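Local coordinates for protein proteolytically activated form of PPO4 Tyrosinase (Agaricus bisporus var. bisporus H97, PDB 4OUA) that oxidises phenols as a copper enzyme, hydroxylating monophenols and converting the resulting o-diphenols to reactive o-quinones, the initial step of melanin synthesis, at residues 85-90 with 244-249. Sequence-based numbering, arbitrary orientation.
Sequences LFPTWH and NSLEAV. With CU1 (copper (I) ion), chain C.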
loop_
_atom_site.group_PDB
_atom_site.type_symbol
_atom_site.label_atom_id
_atom_site.label_comp_id
_atom_site.label_asym_id
_atom_site.label_seq_id
_atom_site.Cartn_x
_atom_site.Cartn_y
_atom_site.Cartn_z
ATOM N N LEU A 85 -5.953 -10.113 -11.142
ATOM C CA LEU A 85 -5.980 -10.190 -9.685
ATOM C C LEU A 85 -5.250 -9.035 -9.007
ATOM O O LEU A 85 -5.179 -8.985 -7.781
ATOM C CB LEU A 85 -5.377 -11.515 -9.212
ATOM C CG LEU A 85 -6.155 -12.780 -9.576
ATOM C CD1 LEU A 85 -5.538 -13.988 -8.900
ATOM C CD2 LEU A 85 -7.622 -12.631 -9.196
ATOM N N PHE A 86 -4.713 -8.115 -9.804
ATOM C CA PHE A 86 -3.910 -7.017 -9.270
ATOM C C PHE A 86 -4.617 -6.244 -8.157
ATOM O O PHE A 86 -4.073 -6.094 -7.064
ATOM C CB PHE A 86 -3.509 -6.047 -10.386
ATOM C CG PHE A 86 -2.871 -4.783 -9.884
ATOM C CD1 PHE A 86 -1.539 -4.769 -9.500
ATOM C CD2 PHE A 86 -3.603 -3.612 -9.786
ATOM C CE1 PHE A 86 -0.950 -3.609 -9.030
ATOM C CE2 PHE A 86 -3.018 -2.449 -9.318
ATOM C CZ PHE A 86 -1.689 -2.449 -8.939
ATOM N N PRO A 87 -5.833 -5.748 -8.434
ATOM C CA PRO A 87 -6.564 -4.960 -7.434
ATOM C C PRO A 87 -6.847 -5.729 -6.143
ATOM O O PRO A 87 -6.617 -5.196 -5.058
ATOM C CB PRO A 87 -7.870 -4.610 -8.154
ATOM C CG PRO A 87 -7.529 -4.679 -9.605
ATOM C CD PRO A 87 -6.550 -5.805 -9.719
ATOM N N THR A 88 -7.336 -6.960 -6.258
ATOM C CA THR A 88 -7.750 -7.723 -5.084
ATOM C C THR A 88 -6.566 -8.216 -4.257
ATOM O O THR A 88 -6.627 -8.220 -3.029
ATOM C CB THR A 88 -8.621 -8.935 -5.473
ATOM O OG1 THR A 88 -7.911 -9.767 -6.397
ATOM C CG2 THR A 88 -9.921 -8.473 -6.108
ATOM N N TRP A 89 -5.493 -8.630 -4.924
ATOM C CA TRP A 89 -4.326 -9.150 -4.217
ATOM C C TRP A 89 -3.679 -8.073 -3.356
ATOM O O TRP A 89 -3.183 -8.354 -2.265
ATOM C CB TRP A 89 -3.295 -9.717 -5.195
ATOM C CG TRP A 89 -2.104 -10.320 -4.502
ATOM C CD1 TRP A 89 -1.929 -11.631 -4.165
ATOM C CD2 TRP A 89 -0.931 -9.630 -4.052
ATOM N NE1 TRP A 89 -0.718 -11.802 -3.537
ATOM C CE2 TRP A 89 -0.086 -10.589 -3.454
ATOM C CE3 TRP A 89 -0.511 -8.298 -4.096
ATOM C CZ2 TRP A 89 1.151 -10.257 -2.909
ATOM C CZ3 TRP A 89 0.719 -7.970 -3.555
ATOM C CH2 TRP A 89 1.534 -8.945 -2.969
ATOM N N HIS A 90 -3.685 -6.842 -3.854
ATOM C CA HIS A 90 -3.057 -5.736 -3.144
ATOM C C HIS A 90 -3.961 -5.200 -2.035
ATOM O O HIS A 90 -3.478 -4.646 -1.046
ATOM C CB HIS A 90 -2.679 -4.621 -4.121
ATOM C CG HIS A 90 -1.512 -4.962 -4.996
ATOM N ND1 HIS A 90 -1.602 -5.849 -6.047
ATOM C CD2 HIS A 90 -0.223 -4.547 -4.963
ATOM C CE1 HIS A 90 -0.421 -5.961 -6.628
ATOM N NE2 HIS A 90 0.433 -5.182 -5.991
ATOM N N ASN A 244 -5.664 2.871 -19.266
ATOM C CA ASN A 244 -6.527 3.562 -18.318
ATOM C C ASN A 244 -6.881 2.672 -17.128
ATOM O O ASN A 244 -7.890 2.886 -16.456
ATOM C CB ASN A 244 -7.800 4.039 -19.019
ATOM C CG ASN A 244 -8.515 5.134 -18.253
ATOM O OD1 ASN A 244 -7.884 5.975 -17.613
ATOM N ND2 ASN A 244 -9.842 5.126 -18.311
ATOM N N SER A 245 -6.044 1.673 -16.873
ATOM C CA SER A 245 -6.304 0.716 -15.804
ATOM C C SER A 245 -5.879 1.254 -14.444
ATOM O O SER A 245 -5.105 2.207 -14.354
ATOM C CB SER A 245 -5.587 -0.606 -16.082
ATOM O OG SER A 245 -4.181 -0.431 -16.082
ATOM N N LEU A 246 -6.396 0.632 -13.388
ATOM C CA LEU A 246 -6.025 0.981 -12.023
ATOM C C LEU A 246 -4.522 0.828 -11.824
ATOM O O LEU A 246 -3.911 1.567 -11.055
ATOM C CB LEU A 246 -6.782 0.105 -11.021
ATOM C CG LEU A 246 -6.523 0.324 -9.525
ATOM C CD1 LEU A 246 -7.227 1.578 -9.021
ATOM C CD2 LEU A 246 -6.947 -0.894 -8.718
ATOM N N GLU A 247 -3.932 -0.133 -12.530
ATOM C CA GLU A 247 -2.515 -0.441 -12.373
ATOM C C GLU A 247 -1.633 0.491 -13.194
ATOM O O GLU A 247 -0.563 0.903 -12.741
ATOM C CB GLU A 247 -2.238 -1.893 -12.762
ATOM C CG GLU A 247 -0.800 -2.328 -12.537
ATOM C CD GLU A 247 -0.543 -3.758 -12.973
ATOM O OE1 GLU A 247 -1.368 -4.311 -13.729
ATOM O OE2 GLU A 247 0.487 -4.330 -12.557
ATOM N N ALA A 248 -2.082 0.814 -14.403
ATOM C CA ALA A 248 -1.338 1.701 -15.290
ATOM C C ALA A 248 -1.105 3.057 -14.632
ATOM O O ALA A 248 0.017 3.564 -14.612
ATOM C CB ALA A 248 -2.074 1.869 -16.608
ATOM N N VAL A 249 -2.176 3.635 -14.093
ATOM C CA VAL A 249 -2.096 4.895 -13.364
ATOM C C VAL A 249 -1.250 4.730 -12.108
ATOM O O VAL A 249 -0.589 5.665 -11.654
ATOM C CB VAL A 249 -3.497 5.406 -12.975
ATOM C CG1 VAL A 249 -3.394 6.699 -12.185
ATOM C CG2 VAL A 249 -4.354 5.597 -14.218
HETATM CU CU CU1 C . 2.467 -5.059 -6.425
HETATM O O HOH W 1 3.351 -2.996 -7.314
#
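The phenyl ring of Phe86 packs one face against the side chain of Glu247 where the first turns of two helices meet in the four-helix bundle that holds the tyrosinase di-copper centre: 86-109, which carries the CuA ligand His90, and 246-258, which carries the CuB ligands His250 and His254. Glu247 CG sits over the middle of this ring face, 3.7 Å from the centroid of the Phe86 ring in a CH-pi contact only 11° off the ring normal. With CG anti to the backbone N (chi1 -176°) and the chain extended beyond, Glu247 runs across this face and lays its carboxylate nearly flat on it, the two planes 17° apart. A glutamate suits the place because its methylenes give the ring an apolar cover while its carboxylate reaches polar partners: OE1 accepts from the backbone N of both His235 and Ser82, and the side chain also touches the CuA ligand His81. Next to the ring, Leu246 brings CD2 near the ring plane at the edge and to 3.9 Å from Pro87 CB, a small apolar seam that Phe232 and Met222 extend. Proline fits the first turn of a helix, where its missing N-H costs no bond.

Behind the ring stands the metal ligand: Phe86 CE1 lies over the rim of one imidazole face of His90, and Trp89 CE3 over the centre of the opposite face. An alanine in place of Phe86 would probably open a gap beside Glu247 and leave the His90 imidazole without support on one face. The carbonyl of Phe86 also holds that ligand, for His90 ND1 donates to Phe86 O over 2.7 Å, a bent bond that limits the rotation of the imidazole and goes with His90 NE2 facing the copper, 2.1 Å away.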